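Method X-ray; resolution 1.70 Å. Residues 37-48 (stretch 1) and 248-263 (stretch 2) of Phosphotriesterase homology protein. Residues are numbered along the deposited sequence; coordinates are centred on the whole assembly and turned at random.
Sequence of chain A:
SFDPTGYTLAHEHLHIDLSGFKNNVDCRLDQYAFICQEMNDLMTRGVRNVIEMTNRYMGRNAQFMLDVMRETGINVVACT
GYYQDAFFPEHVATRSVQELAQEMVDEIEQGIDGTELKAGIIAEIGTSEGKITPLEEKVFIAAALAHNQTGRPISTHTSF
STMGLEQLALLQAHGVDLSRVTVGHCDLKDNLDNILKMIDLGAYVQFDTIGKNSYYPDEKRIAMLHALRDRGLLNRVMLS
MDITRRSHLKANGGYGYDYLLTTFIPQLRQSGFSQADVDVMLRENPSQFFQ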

ATOM      1  N   GLN A  37      12.756 -15.130   4.302  1.00 13.12           N
ATOM      2  CA  GLN A  37      13.899 -15.131   3.384  1.00 13.76           C
ATOM      3  C   GLN A  37      13.819 -13.926   2.445  1.00 14.22           C
ATOM      4  O   GLN A  37      14.837 -13.277   2.171  1.00 13.96           O
ATOM      5  CB  GLN A  37      13.951 -16.442   2.583  1.00 15.00           C
ATOM      6  CG  GLN A  37      14.373 -17.660   3.419  1.00 20.13           C
ATOM      7  CD  GLN A  37      13.862 -18.999   2.862  1.00 24.72           C
ATOM      8  OE1 GLN A  37      13.627 -19.155   1.653  1.00 25.95           O
ATOM      9  NE2 GLN A  37      13.682 -19.969   3.753  1.00 26.27           N
ATOM     10  N   GLU A  38      12.606 -13.605   1.989  1.00 11.00           N
ATOM     11  CA  GLU A  38      12.388 -12.463   1.104  1.00  9.76           C
ATOM     12  C   GLU A  38      12.713 -11.149   1.818  1.00 10.11           C
ATOM     13  O   GLU A  38      13.196 -10.205   1.198  1.00 11.23           O
ATOM     14  CB  GLU A  38      10.941 -12.433   0.618  1.00 10.87           C
ATOM     15  CG  GLU A  38      10.538 -13.637  -0.244  1.00 10.89           C
ATOM     16  CD  GLU A  38      10.784 -13.438  -1.736  1.00 12.42           C
ATOM     17  OE1 GLU A  38      11.201 -12.338  -2.164  1.00 11.28           O
ATOM     18  OE2 GLU A  38      10.525 -14.392  -2.500  1.00 14.81           O
ATOM     19  N   MET A  39      12.438 -11.083   3.120  1.00 11.10           N
ATOM     20  CA  MET A  39      12.719  -9.862   3.880  1.00  9.98           C
ATOM     21  C   MET A  39      14.224  -9.714   4.058  1.00 11.26           C
ATOM     22  O   MET A  39      14.741  -8.607   3.997  1.00 13.28           O
ATOM     23  CB  MET A  39      11.984  -9.851   5.230  1.00 10.07           C
ATOM     24  CG  MET A  39      10.449  -9.816   5.115  1.00  6.84           C
ATOM     25  SD  MET A  39       9.750  -8.450   4.160  1.00 10.47           S
ATOM     26  CE  MET A  39       9.202  -9.298   2.629  1.00 11.58           C
ATOM     27  N   ASN A  40      14.929 -10.831   4.237  1.00 12.87           N
ATOM     28  CA  ASN A  40      16.386 -10.799   4.362  1.00 14.24           C
ATOM     29  C   ASN A  40      17.000 -10.310   3.045  1.00 13.91           C
ATOM     30  O   ASN A  40      17.962  -9.540   3.053  1.00 13.74           O
ATOM     31  CB  ASN A  40      16.945 -12.179   4.718  1.00 15.32           C
ATOM     32  CG  ASN A  40      16.661 -12.578   6.155  1.00 17.76           C
ATOM     33  OD1 ASN A  40      16.641 -13.765   6.488  1.00 20.40           O
ATOM     34  ND2 ASN A  40      16.468 -11.596   7.016  1.00 17.22           N
ATOM     35  N   ASP A  41      16.423 -10.733   1.917  1.00 12.95           N
ATOM     36  CA  ASP A  41      16.901 -10.309   0.596  1.00 12.41           C
ATOM     37  C   ASP A  41      16.691  -8.798   0.444  1.00 13.71           C
ATOM     38  O   ASP A  41      17.535  -8.088  -0.106  1.00 11.98           O
ATOM     39  CB  ASP A  41      16.138 -11.030  -0.527  1.00 12.33           C
ATOM     40  CG  ASP A  41      16.389 -12.540  -0.559  1.00 12.19           C
ATOM     41  OD1 ASP A  41      17.204 -13.055   0.242  1.00 14.00           O
ATOM     42  OD2 ASP A  41      15.744 -13.211  -1.392  1.00 13.14           O
ATOM     43  N   LEU A  42      15.539  -8.319   0.906  1.00 11.70           N
ATOM     44  CA  LEU A  42      15.240  -6.896   0.839  1.00 11.69           C
ATOM     45  C   LEU A  42      16.257  -6.102   1.668  1.00 10.31           C
ATOM     46  O   LEU A  42      16.734  -5.056   1.229  1.00 10.74           O
ATOM     47  CB  LEU A  42      13.824  -6.612   1.360  1.00 11.10           C
ATOM     48  CG  LEU A  42      12.622  -6.929   0.472  1.00  8.43           C
ATOM     49  CD1 LEU A  42      11.342  -6.562   1.236  1.00  9.95           C
ATOM     50  CD2 LEU A  42      12.701  -6.170  -0.841  1.00  8.12           C
ATOM     51  N   MET A  43      16.581  -6.617   2.850  1.00 10.54           N
ATOM     52  CA  MET A  43      17.524  -5.979   3.774  1.00 13.64           C
ATOM     53  C   MET A  43      18.899  -5.777   3.118  1.00 15.08           C
ATOM     54  O   MET A  43      19.535  -4.740   3.312  1.00 14.72           O
ATOM     55  CB  MET A  43      17.683  -6.828   5.050  1.00 15.84           C
ATOM     56  CG  MET A  43      16.433  -6.977   5.936  1.00 19.82           C
ATOM     57  SD  MET A  43      16.128  -5.547   6.963  1.00 28.32           S
ATOM     58  CE  MET A  43      17.180  -5.886   8.340  1.00 24.40           C
ATOM     59  N   THR A  44      19.341  -6.747   2.316  1.00 15.16           N
ATOM     60  CA  THR A  44      20.651  -6.636   1.652  1.00 15.37           C
ATOM     61  C   THR A  44      20.691  -5.515   0.598  1.00 15.04           C
ATOM     62  O   THR A  44      21.760  -4.982   0.278  1.00 15.61           O
ATOM     63  CB  THR A  44      21.107  -8.002   1.040  1.00 15.46           C
ATOM     64  OG1 THR A  44      20.517  -8.156  -0.258  1.00 15.87           O
ATOM     65  CG2 THR A  44      20.643  -9.171   1.902  1.00 15.46           C
ATOM     66  N   ARG A  45      19.525  -5.137   0.083  1.00 12.46           N
ATOM     67  CA  ARG A  45      19.430  -4.080  -0.920  1.00 12.97           C
ATOM     68  C   ARG A  45      19.056  -2.722  -0.308  1.00 10.64           C
ATOM     69  O   ARG A  45      18.608  -1.822  -1.024  1.00  9.12           O
ATOM     70  CB  ARG A  45      18.393  -4.430  -1.988  1.00 17.45           C
ATOM     71  CG  ARG A  45      18.562  -5.770  -2.651  1.00 24.92           C
ATOM     72  CD  ARG A  45      19.714  -5.800  -3.632  1.00 27.02           C
ATOM     73  NE  ARG A  45      19.789  -7.128  -4.230  1.00 31.21           N
ATOM     74  CZ  ARG A  45      20.914  -7.769  -4.512  1.00 32.73           C
ATOM     75  NH1 ARG A  45      22.095  -7.208  -4.270  1.00 34.96           N
ATOM     76  NH2 ARG A  45      20.856  -9.003  -4.984  1.00 33.76           N
ATOM     77  N   GLY A  46      19.179  -2.613   1.012  1.00 10.42           N
ATOM     78  CA  GLY A  46      18.907  -1.352   1.692  1.00 11.94           C
ATOM     79  C   GLY A  46      17.509  -1.069   2.209  1.00 12.05           C
ATOM     80  O   GLY A  46      17.243   0.026   2.720  1.00 12.53           O
ATOM     81  N   VAL A  47      16.599  -2.024   2.046  1.00 11.23           N
ATOM     82  CA  VAL A  47      15.229  -1.844   2.528  1.00  9.38           C
ATOM     83  C   VAL A  47      15.192  -2.050   4.028  1.00  7.73           C
ATOM     84  O   VAL A  47      15.762  -3.017   4.545  1.00  8.32           O
ATOM     85  CB  VAL A  47      14.241  -2.837   1.854  1.00  8.30           C
ATOM     86  CG1 VAL A  47      12.819  -2.688   2.474  1.00  5.94           C
ATOM     87  CG2 VAL A  47      14.179  -2.564   0.349  1.00  7.39           C
ATOM     88  N   ARG A  48      14.508  -1.152   4.733  1.00  6.91           N
ATOM     89  CA  ARG A  48      14.394  -1.267   6.178  1.00  8.09           C
ATOM     90  C   ARG A  48      12.929  -1.313   6.658  1.00  5.83           C
ATOM     91  O   ARG A  48      12.654  -1.860   7.721  1.00  7.81           O
ATOM     92  CB  ARG A  48      15.154  -0.122   6.869  1.00  8.78           C
ATOM     93  CG  ARG A  48      16.671  -0.195   6.695  1.00 10.26           C
ATOM     94  CD  ARG A  48      17.232  -1.409   7.427  1.00 11.83           C
ATOM     95  NE  ARG A  48      18.686  -1.536   7.290  1.00 15.08           N
ATOM     96  CZ  ARG A  48      19.303  -2.236   6.338  1.00 13.67           C
ATOM     97  NH1 ARG A  48      18.612  -2.890   5.411  1.00 12.37           N
ATOM     98  NH2 ARG A  48      20.624  -2.271   6.308  1.00 12.20           N
TER
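Stretch 2, residues 248-263: HLKANGGYGYDYLLTT

The most unusual feature of this contact is a buried carboxylate, that of Glu-38, which organizes a loop more than 200 residues away in sequence. Glu-38 OE2 accepts a hydrogen bond from Lys-250 N at 2.8 Å, and Glu-38 OE1 accepts one from Tyr-257 N at 3.2 Å, so one side chain ties together two separate points of the same loop. Lys-250 also reaches back with its ammonium group: Lys-250 NZ lies 3.0 Å from Glu-38 OE1, 2.8 Å from Asp-41 OD2 and 3.0 Å from Asp-258 OD1, a salt bridge in each case. The lysine is well suited here, because three acidic side chains converge and Asp-41 OD2 comes within 3.9 Å of Asp-258 OD2; the shared cation offsets their repulsion.

Stretch 1 is helical through its first turns, then passes through a loop at Arg-45 and Gly-46 into a strand at Val-47. Stretch 2 begins irregularly, with a short 3-10 segment at Lys-250 and Ala-251, makes a type I turn from Gly-256 to Tyr-259, and enters a helix at Tyr-259 that includes a wider pi-type turn. From this turn onward the two chains advance in the same sense: Glu-38 lies nearest Tyr-257 (CA to CA 6.6 Å), Leu-42 nearest Asp-258 (CA to CA 5.4 Å) and Arg-45 nearest Leu-261 (CA to CA 6.8 Å).

Gly-256 passes close to the carboxylate, with Gly-256 CA 3.3 Å from Glu-38 OE1. A CB there would lie 2.6 Å from Glu-38 OE1, a clash, and the positive phi also favours glycine. Next to it, Tyr-257 offers a broad aromatic surface to Met-39, whose CE sits over one face, 3.6 Å from Tyr-257 CD1; Leu-42 CD2 packs against the base of the same side chain, 3.8 Å from Tyr-257 CB. The flexible methionine brings its end close to the ring although its CA-to-CB bond points away.

Water completes the polar centre. Water 2 donates to Glu-38 O and OE1 and accepts from Asp-258 N; water 1 links Glu-38 OE2 to Ala-251 N; water 3 donates to both Asp-41 O and Asp-258 OD2.

Farther along, the contact becomes apolar. Leu-261 CD1 lies 3.5 Å from Val-47 CG2 and 3.3 Å from Arg-45 CB, so the leucine meets both the valine and the aliphatic base of the arginine. At the exposed margin Arg-45 NE approaches Thr-262 CG2 at 3.7 Å. Together the two stretches bury 612 Å², counting both sides.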

ATOM      1  N   HIS A 248       4.087 -15.478  -6.346  1.00 11.05           N
ATOM      2  CA  HIS A 248       4.908 -14.277  -6.523  1.00 11.23           C
ATOM      3  C   HIS A 248       6.270 -14.451  -5.823  1.00  9.42           C
ATOM      4  O   HIS A 248       7.235 -13.755  -6.143  1.00 11.08           O
ATOM      5  CB  HIS A 248       4.201 -13.035  -5.946  1.00  9.65           C
ATOM      6  CG  HIS A 248       2.961 -12.626  -6.684  1.00 14.13           C
ATOM      7  ND1 HIS A 248       1.956 -11.887  -6.094  1.00 12.20           N
ATOM      8  CD2 HIS A 248       2.582 -12.810  -7.971  1.00 13.94           C
ATOM      9  CE1 HIS A 248       1.017 -11.626  -6.985  1.00 14.25           C
ATOM     10  NE2 HIS A 248       1.372 -12.176  -8.133  1.00 16.18           N
ATOM     11  N   LEU A 249       6.324 -15.354  -4.848  1.00  9.23           N
ATOM     12  CA  LEU A 249       7.533 -15.627  -4.082  1.00 10.55           C
ATOM     13  C   LEU A 249       8.577 -16.368  -4.926  1.00 11.96           C
ATOM     14  O   LEU A 249       8.230 -17.198  -5.759  1.00 12.08           O
ATOM     15  CB  LEU A 249       7.189 -16.443  -2.837  1.00 10.31           C
ATOM     16  CG  LEU A 249       6.108 -15.850  -1.907  1.00 12.27           C
ATOM     17  CD1 LEU A 249       5.982 -16.727  -0.663  1.00  9.61           C
ATOM     18  CD2 LEU A 249       6.447 -14.414  -1.528  1.00  9.52           C
ATOM     19  N   LYS A 250       9.849 -16.036  -4.724  1.00 12.31           N
ATOM     20  CA  LYS A 250      10.935 -16.662  -5.483  1.00 12.68           C
ATOM     21  C   LYS A 250      11.001 -18.182  -5.293  1.00 11.76           C
ATOM     22  O   LYS A 250      11.221 -18.912  -6.257  1.00 13.43           O
ATOM     23  CB  LYS A 250      12.289 -16.000  -5.157  1.00 11.67           C
ATOM     24  CG  LYS A 250      12.350 -14.523  -5.577  1.00 11.47           C
ATOM     25  CD  LYS A 250      13.766 -13.967  -5.668  1.00 10.85           C
ATOM     26  CE  LYS A 250      14.453 -13.888  -4.325  1.00 12.88           C
ATOM     27  NZ  LYS A 250      13.870 -12.823  -3.464  1.00 14.53           N
ATOM     28  N   ALA A 251      10.787 -18.652  -4.064  1.00 11.33           N
ATOM     29  CA  ALA A 251      10.810 -20.085  -3.757  1.00 11.49           C
ATOM     30  C   ALA A 251       9.758 -20.873  -4.553  1.00 13.04           C
ATOM     31  O   ALA A 251       9.883 -22.087  -4.709  1.00 14.64           O
ATOM     32  CB  ALA A 251      10.614 -20.314  -2.261  1.00 10.57           C
ATOM     33  N   ASN A 252       8.723 -20.180  -5.028  1.00 11.63           N
ATOM     34  CA  ASN A 252       7.656 -20.792  -5.820  1.00 11.31           C
ATOM     35  C   ASN A 252       7.762 -20.453  -7.306  1.00  9.29           C
ATOM     36  O   ASN A 252       6.788 -20.560  -8.043  1.00  7.24           O
ATOM     37  CB  ASN A 252       6.283 -20.370  -5.283  1.00 10.70           C
ATOM     38  CG  ASN A 252       6.030 -20.888  -3.898  1.00 12.88           C
ATOM     39  OD1 ASN A 252       6.363 -22.027  -3.586  1.00 12.69           O
ATOM     40  ND2 ASN A 252       5.462 -20.046  -3.040  1.00 13.80           N
ATOM     41  N   GLY A 253       8.950 -20.034  -7.739  1.00 10.55           N
ATOM     42  CA  GLY A 253       9.165 -19.689  -9.137  1.00  8.57           C
ATOM     43  C   GLY A 253       8.739 -18.290  -9.521  1.00 10.53           C
ATOM     44  O   GLY A 253       8.586 -17.988 -10.701  1.00 10.29           O
ATOM     45  N   GLY A 254       8.523 -17.441  -8.519  1.00 11.64           N
ATOM     46  CA  GLY A 254       8.112 -16.073  -8.775  1.00 11.38           C
ATOM     47  C   GLY A 254       9.269 -15.080  -8.821  1.00 12.13           C
ATOM     48  O   GLY A 254      10.442 -15.462  -8.856  1.00 11.87           O
ATOM     49  N   TYR A 255       8.930 -13.797  -8.762  1.00 11.09           N
ATOM     50  CA  TYR A 255       9.914 -12.724  -8.831  1.00 11.97           C
ATOM     51  C   TYR A 255      10.355 -12.132  -7.493  1.00 12.60           C
ATOM     52  O   TYR A 255      11.429 -11.533  -7.410  1.00 12.66           O
ATOM     53  CB  TYR A 255       9.415 -11.624  -9.773  1.00 10.73           C
ATOM     54  CG  TYR A 255       7.985 -11.195  -9.518  1.00 12.33           C
ATOM     55  CD1 TYR A 255       6.910 -11.880 -10.104  1.00 11.03           C
ATOM     56  CD2 TYR A 255       7.698 -10.104  -8.696  1.00 12.57           C
ATOM     57  CE1 TYR A 255       5.580 -11.485  -9.873  1.00  9.69           C
ATOM     58  CE2 TYR A 255       6.370  -9.704  -8.460  1.00 10.62           C
ATOM     59  CZ  TYR A 255       5.324 -10.399  -9.047  1.00 10.15           C
ATOM     60  OH  TYR A 255       4.023 -10.021  -8.788  1.00 10.34           O
ATOM     61  N   GLY A 256       9.531 -12.299  -6.458  1.00 11.19           N
ATOM     62  CA  GLY A 256       9.858 -11.780  -5.133  1.00 10.67           C
ATOM     63  C   GLY A 256       9.754 -10.267  -4.942  1.00 10.06           C
ATOM     64  O   GLY A 256       9.647  -9.489  -5.914  1.00  7.12           O
ATOM     65  N   TYR A 257       9.785  -9.852  -3.674  1.00  9.09           N
ATOM     66  CA  TYR A 257       9.708  -8.433  -3.312  1.00 10.75           C
ATOM     67  C   TYR A 257      10.907  -7.641  -3.825  1.00  9.64           C
ATOM     68  O   TYR A 257      10.748  -6.522  -4.321  1.00 11.60           O
ATOM     69  CB  TYR A 257       9.644  -8.256  -1.792  1.00 11.57           C
ATOM     70  CG  TYR A 257       8.469  -8.927  -1.124  1.00 10.17           C
ATOM     71  CD1 TYR A 257       8.511 -10.278  -0.807  1.00  8.72           C
ATOM     72  CD2 TYR A 257       7.319  -8.200  -0.794  1.00 10.24           C
ATOM     73  CE1 TYR A 257       7.454 -10.897  -0.186  1.00 10.22           C
ATOM     74  CE2 TYR A 257       6.241  -8.811  -0.163  1.00  7.58           C
ATOM     75  CZ  TYR A 257       6.320 -10.163   0.137  1.00 11.30           C
ATOM     76  OH  TYR A 257       5.275 -10.798   0.754  1.00 10.95           O
ATOM     77  N   ASP A 258      12.100  -8.227  -3.723  1.00 10.65           N
ATOM     78  CA  ASP A 258      13.316  -7.540  -4.170  1.00  8.27           C
ATOM     79  C   ASP A 258      13.466  -7.360  -5.675  1.00  8.62           C
ATOM     80  O   ASP A 258      14.484  -6.855  -6.132  1.00 10.85           O
ATOM     81  CB  ASP A 258      14.575  -8.161  -3.551  1.00  8.04           C
ATOM     82  CG  ASP A 258      14.908  -9.552  -4.103  1.00 11.06           C
ATOM     83  OD1 ASP A 258      14.113 -10.153  -4.861  1.00  8.83           O
ATOM     84  OD2 ASP A 258      15.993 -10.048  -3.744  1.00 13.46           O
ATOM     85  N   TYR A 259      12.466  -7.792  -6.444  1.00  8.35           N
ATOM     86  CA  TYR A 259      12.472  -7.612  -7.893  1.00  7.58           C
ATOM     87  C   TYR A 259      12.558  -6.108  -8.158  1.00  9.33           C
ATOM     88  O   TYR A 259      13.122  -5.671  -9.158  1.00  8.17           O
ATOM     89  CB  TYR A 259      11.176  -8.163  -8.498  1.00  7.04           C
ATOM     90  CG  TYR A 259      11.007  -7.922  -9.970  1.00  6.78           C
ATOM     91  CD1 TYR A 259      10.392  -6.763 -10.453  1.00  8.42           C
ATOM     92  CD2 TYR A 259      11.415  -8.881 -10.894  1.00  9.33           C
ATOM     93  CE1 TYR A 259      10.187  -6.572 -11.824  1.00  9.97           C
ATOM     94  CE2 TYR A 259      11.211  -8.703 -12.256  1.00 10.95           C
ATOM     95  CZ  TYR A 259      10.600  -7.553 -12.712  1.00 12.11           C
ATOM     96  OH  TYR A 259      10.408  -7.399 -14.060  1.00 17.20           O
ATOM     97  N   LEU A 260      11.983  -5.322  -7.250  1.00  8.70           N
ATOM     98  CA  LEU A 260      11.997  -3.870  -7.375  1.00  8.94           C
ATOM     99  C   LEU A 260      13.433  -3.362  -7.466  1.00  7.45           C
ATOM    100  O   LEU A 260      13.738  -2.494  -8.281  1.00  8.25           O
ATOM    101  CB  LEU A 260      11.315  -3.235  -6.150  1.00 10.05           C
ATOM    102  CG  LEU A 260      11.256  -1.706  -6.089  1.00 11.59           C
ATOM    103  CD1 LEU A 260      10.389  -1.166  -7.204  1.00 13.84           C
ATOM    104  CD2 LEU A 260      10.705  -1.265  -4.732  1.00 14.29           C
ATOM    105  N   LEU A 261      14.311  -3.942  -6.654  1.00  8.40           N
ATOM    106  CA  LEU A 261      15.709  -3.514  -6.604  1.00 11.16           C
ATOM    107  C   LEU A 261      16.669  -4.273  -7.523  1.00 12.11           C
ATOM    108  O   LEU A 261      17.647  -3.701  -8.017  1.00 10.60           O
ATOM    109  CB  LEU A 261      16.192  -3.547  -5.147  1.00 11.49           C
ATOM    110  CG  LEU A 261      15.387  -2.589  -4.244  1.00 12.09           C
ATOM    111  CD1 LEU A 261      15.624  -2.861  -2.783  1.00 10.75           C
ATOM    112  CD2 LEU A 261      15.710  -1.141  -4.597  1.00 13.53           C
ATOM    113  N   THR A 262      16.385  -5.550  -7.764  1.00 11.54           N
ATOM    114  CA  THR A 262      17.247  -6.369  -8.620  1.00 10.76           C
ATOM    115  C   THR A 262      16.939  -6.163 -10.094  1.00 10.46           C
ATOM    116  O   THR A 262      17.824  -6.311 -10.943  1.00 10.92           O
ATOM    117  CB  THR A 262      17.107  -7.879  -8.313  1.00 10.77           C
ATOM    118  OG1 THR A 262      15.779  -8.314  -8.639  1.00  9.25           O
ATOM    119  CG2 THR A 262      17.403  -8.169  -6.848  1.00 12.63           C
ATOM    120  N   THR A 263      15.709  -5.746 -10.400  1.00  7.85           N
ATOM    121  CA  THR A 263      15.302  -5.572 -11.785  1.00  6.69           C
ATOM    122  C   THR A 263      14.681  -4.244 -12.206  1.00  6.84           C
ATOM    123  O   THR A 263      15.155  -3.624 -13.150  1.00  7.41           O
ATOM    124  CB  THR A 263      14.344  -6.729 -12.207  1.00  6.60           C
ATOM    125  OG1 THR A 263      14.944  -7.988 -11.890  1.00  9.00           O
ATOM    126  CG2 THR A 263      14.015  -6.665 -13.676  1.00  8.07           C
TER
HETATM  127  O   HOH W   1      10.529 -16.963  -1.679  1.00 10.36           O
HETATM  128  O   HOH W   2      12.690 -10.275  -1.674  1.00 14.75           O
HETATM  129  O   HOH W   3      18.220  -8.742  -2.991  1.00 30.74           O